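Local coordinates for protein 2-hydroxyisobutyryl-CoA synthetase (Aquincola tertiaricarbonis, PDB 6HDW) that is an acyl-CoA synthetase of the ANL superfamily of AMP-binding enzymes, with a large N-terminal domain and a smaller C-terminal domain, at residues Ser250-Ala255 with Phe465-Val470. Residues are numbered along the deposited sequence; the frame is centred on the assembly and turned at random.
With 8LE ([[(2~{R},3~{S},4~{R},5~{R})-5-(6-aminopurin-9-yl)-3,4-bis(oxidanyl)oxolan-2-yl]methoxy-oxidanyl-phosphoryl] 2-methyl-2-oxidanyl-propanoate), chain B.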
loop_
_atom_site.group_PDB
_atom_site.type_symbol
_atom_site.label_atom_id
_atom_site.label_comp_id
_atom_site.label_asym_id
_atom_site.label_seq_id
_atom_site.Cartn_x
_atom_site.Cartn_y
_atom_site.Cartn_z
ATOM N N SER A 250 -7.522 11.447 -9.368
ATOM C CA SER A 250 -7.894 12.339 -8.272
ATOM C C SER A 250 -6.620 12.823 -7.556
ATOM O O SER A 250 -5.543 12.250 -7.747
ATOM C CB SER A 250 -8.853 11.652 -7.299
ATOM O OG SER A 250 -8.192 10.764 -6.413
ATOM N N GLY A 251 -6.749 13.869 -6.748
ATOM C CA GLY A 251 -5.650 14.349 -5.928
ATOM C C GLY A 251 -5.270 15.785 -6.152
ATOM O O GLY A 251 -4.733 16.428 -5.252
ATOM N N GLU A 252 -5.529 16.287 -7.365
ATOM C CA GLU A 252 -5.143 17.626 -7.789
ATOM C C GLU A 252 -5.801 17.940 -9.134
ATOM O O GLU A 252 -6.238 17.003 -9.801
ATOM C CB GLU A 252 -3.603 17.673 -7.963
ATOM C CG GLU A 252 -3.049 16.521 -8.797
ATOM C CD GLU A 252 -1.612 16.613 -9.263
ATOM O OE1 GLU A 252 -0.828 17.407 -8.694
ATOM O OE2 GLU A 252 -1.263 15.856 -10.191
ATOM N N PRO A 253 -5.817 19.218 -9.598
ATOM C CA PRO A 253 -6.343 19.495 -10.947
ATOM C C PRO A 253 -5.402 18.917 -12.004
ATOM O O PRO A 253 -4.209 18.727 -11.739
ATOM C CB PRO A 253 -6.372 21.031 -11.017
ATOM C CG PRO A 253 -6.166 21.507 -9.611
ATOM C CD PRO A 253 -5.329 20.459 -8.963
ATOM N N GLY A 254 -5.952 18.625 -13.177
ATOM C CA GLY A 254 -5.192 18.069 -14.288
ATOM C C GLY A 254 -6.063 17.354 -15.295
ATOM O O GLY A 254 -5.963 17.619 -16.492
ATOM N N ALA A 255 -6.946 16.471 -14.804
ATOM C CA ALA A 255 -7.858 15.645 -15.601
ATOM C C ALA A 255 -8.999 16.426 -16.284
ATOM O O ALA A 255 -9.636 15.905 -17.209
ATOM C CB ALA A 255 -8.398 14.505 -14.756
ATOM N N PHE A 465 2.877 11.467 -6.828
ATOM C CA PHE A 465 1.828 12.014 -5.974
ATOM C C PHE A 465 1.365 13.378 -6.537
ATOM O O PHE A 465 1.233 13.498 -7.753
ATOM C CB PHE A 465 2.296 12.073 -4.498
ATOM C CG PHE A 465 1.212 12.289 -3.457
ATOM C CD1 PHE A 465 0.111 11.442 -3.384
ATOM C CD2 PHE A 465 1.308 13.328 -2.534
ATOM C CE1 PHE A 465 -0.885 11.641 -2.426
ATOM C CE2 PHE A 465 0.306 13.529 -1.576
ATOM C CZ PHE A 465 -0.782 12.681 -1.529
ATOM N N LYS A 466 1.107 14.373 -5.681
ATOM C CA LYS A 466 0.619 15.698 -6.046
ATOM C C LYS A 466 1.778 16.653 -6.346
ATOM O O LYS A 466 2.697 16.794 -5.529
ATOM C CB LYS A 466 -0.240 16.287 -4.901
ATOM C CG LYS A 466 -1.425 15.420 -4.476
ATOM C CD LYS A 466 -2.104 16.001 -3.235
ATOM C CE LYS A 466 -3.228 15.123 -2.731
ATOM N NZ LYS A 466 -3.973 15.783 -1.629
ATOM N N ALA A 467 1.703 17.338 -7.495
ATOM C CA ALA A 467 2.704 18.318 -7.919
ATOM C C ALA A 467 2.611 19.607 -7.076
ATOM O O ALA A 467 1.554 20.246 -7.005
ATOM C CB ALA A 467 2.535 18.640 -9.395
ATOM N N ARG A 468 3.725 19.962 -6.421
ATOM C CA ARG A 468 3.864 21.162 -5.600
ATOM C C ARG A 468 4.759 22.100 -6.406
ATOM O O ARG A 468 5.989 22.110 -6.245
ATOM C CB ARG A 468 4.464 20.828 -4.212
ATOM C CG ARG A 468 3.910 19.578 -3.512
ATOM C CD ARG A 468 2.441 19.681 -3.123
ATOM N NE ARG A 468 2.067 18.636 -2.170
ATOM C CZ ARG A 468 0.823 18.384 -1.774
ATOM N NH1 ARG A 468 -0.194 19.083 -2.267
ATOM N NH2 ARG A 468 0.586 17.423 -0.892
ATOM N N ARG A 469 4.132 22.844 -7.328
ATOM C CA ARG A 469 4.848 23.713 -8.261
ATOM C C ARG A 469 5.115 25.123 -7.734
ATOM O O ARG A 469 5.962 25.817 -8.296
ATOM C CB ARG A 469 4.144 23.745 -9.629
ATOM C CG ARG A 469 4.169 22.373 -10.300
ATOM C CD ARG A 469 4.000 22.430 -11.799
ATOM N NE ARG A 469 4.111 21.094 -12.390
ATOM C CZ ARG A 469 3.086 20.276 -12.594
ATOM N NH1 ARG A 469 1.853 20.649 -12.269
ATOM N NH2 ARG A 469 3.283 19.075 -13.116
ATOM N N VAL A 470 4.449 25.533 -6.642
ATOM C CA VAL A 470 4.668 26.863 -6.081
ATOM C C VAL A 470 5.776 26.853 -5.014
ATOM O O VAL A 470 5.737 26.056 -4.077
ATOM C CB VAL A 470 3.351 27.525 -5.589
ATOM C CG1 VAL A 470 3.623 28.814 -4.826
ATOM C CG2 VAL A 470 2.411 27.795 -6.756
HETATM C C2 8LE B . -8.933 19.298 -8.398
HETATM C CAA 8LE B . -8.554 11.252 -1.850
HETATM C CAZ 8LE B . -8.315 12.387 -2.862
HETATM C CAB 8LE B . -9.661 12.938 -3.367
HETATM O OAF 8LE B . -7.620 11.866 -3.986
HETATM C CAS 8LE B . -7.455 13.501 -2.211
HETATM O OAD 8LE B . -6.398 13.860 -2.724
HETATM O OAQ 8LE B . -7.939 14.014 -1.042
HETATM P PBC 8LE B . -7.113 14.947 0.033
HETATM O OAI 8LE B . -5.684 14.294 0.293
HETATM O OAE 8LE B . -7.922 15.132 1.260
HETATM O "O5'" 8LE B . -6.897 16.335 -0.682
HETATM C "C5'" 8LE B . -8.073 16.964 -1.175
HETATM C "C4'" 8LE B . -7.682 18.192 -1.953
HETATM O "O4'" 8LE B . -6.980 17.769 -3.148
HETATM C "C3'" 8LE B . -8.944 18.805 -2.418
HETATM O "O3'" 8LE B . -9.410 19.726 -1.426
HETATM C "C2'" 8LE B . -8.485 19.505 -3.698
HETATM O "O2'" 8LE B . -7.764 20.747 -3.439
HETATM C "C1'" 8LE B . -7.526 18.489 -4.275
HETATM N N9 8LE B . -8.203 17.571 -5.246
HETATM C C8 8LE B . -8.548 16.289 -5.081
HETATM N N7 8LE B . -9.125 15.869 -6.201
HETATM C C5 8LE B . -9.159 16.890 -7.065
HETATM C C4 8LE B . -8.585 17.949 -6.464
HETATM N N3 8LE B . -8.446 19.135 -7.102
HETATM N N1 8LE B . -9.524 18.182 -8.997
HETATM C C6 8LE B . -9.602 17.015 -8.331
HETATM N N6 8LE B . -10.147 15.953 -8.910
HETATM O O HOH W 1 -1.164 19.752 -6.874
HETATM O O HOH W 2 -1.248 19.510 -11.707
#
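The carboxylate of Glu252 takes the backbone N-H of Ala467 on the syn side of OE1, 31° out of the carboxylate plane. This bond is 2.8 Å long from Ala467 N to Glu252 OE1, with an angle of 155° at the hydrogen. The contact is a domain interface of the ANL fold, beside the bound 8LE. Three other flat groups lie along 465-470. One face of the Phe465 ring carries Lys466 CG, 3.8 Å above its centre. Lys466 CB lies over the centre of the Arg468 guanidinium. The Arg469 guanidinium has Ala467 CB over one face, toward the rim, and a water at its edge. That water donates to Pro253 O; its bond to Arg469 NH1 is weak. Arg469 NH2 is salt-bridged to Glu399.

Residues 250-255 follow strand 246-249 of the parallel sheet. Residues 465-470 come from the C-terminal domain, and Lys466 is probably the lysine of the family's A10 motif.

A second water donates to both Glu252 OE1 and Ala467 O, so OE1 receives two bonds. Glu252 OE2 is held by Ser223, which fixes the other end of the carboxylate.

Lys466 starts with CG anti to its carbonyl carbon (chi1 -56°) and runs fully extended to the ligand. It passes Gly251, with Lys466 CE 3.2 Å from Gly251 O. Its NZ reaches 8LE OAI at 3.0 Å, with weak bonds to O5' and OAD. Pro253 packs on the purine at C2. Ser250 OG, also bonded to Tyr219, shares a 2.7 Å hydrogen bond with 8LE OAF.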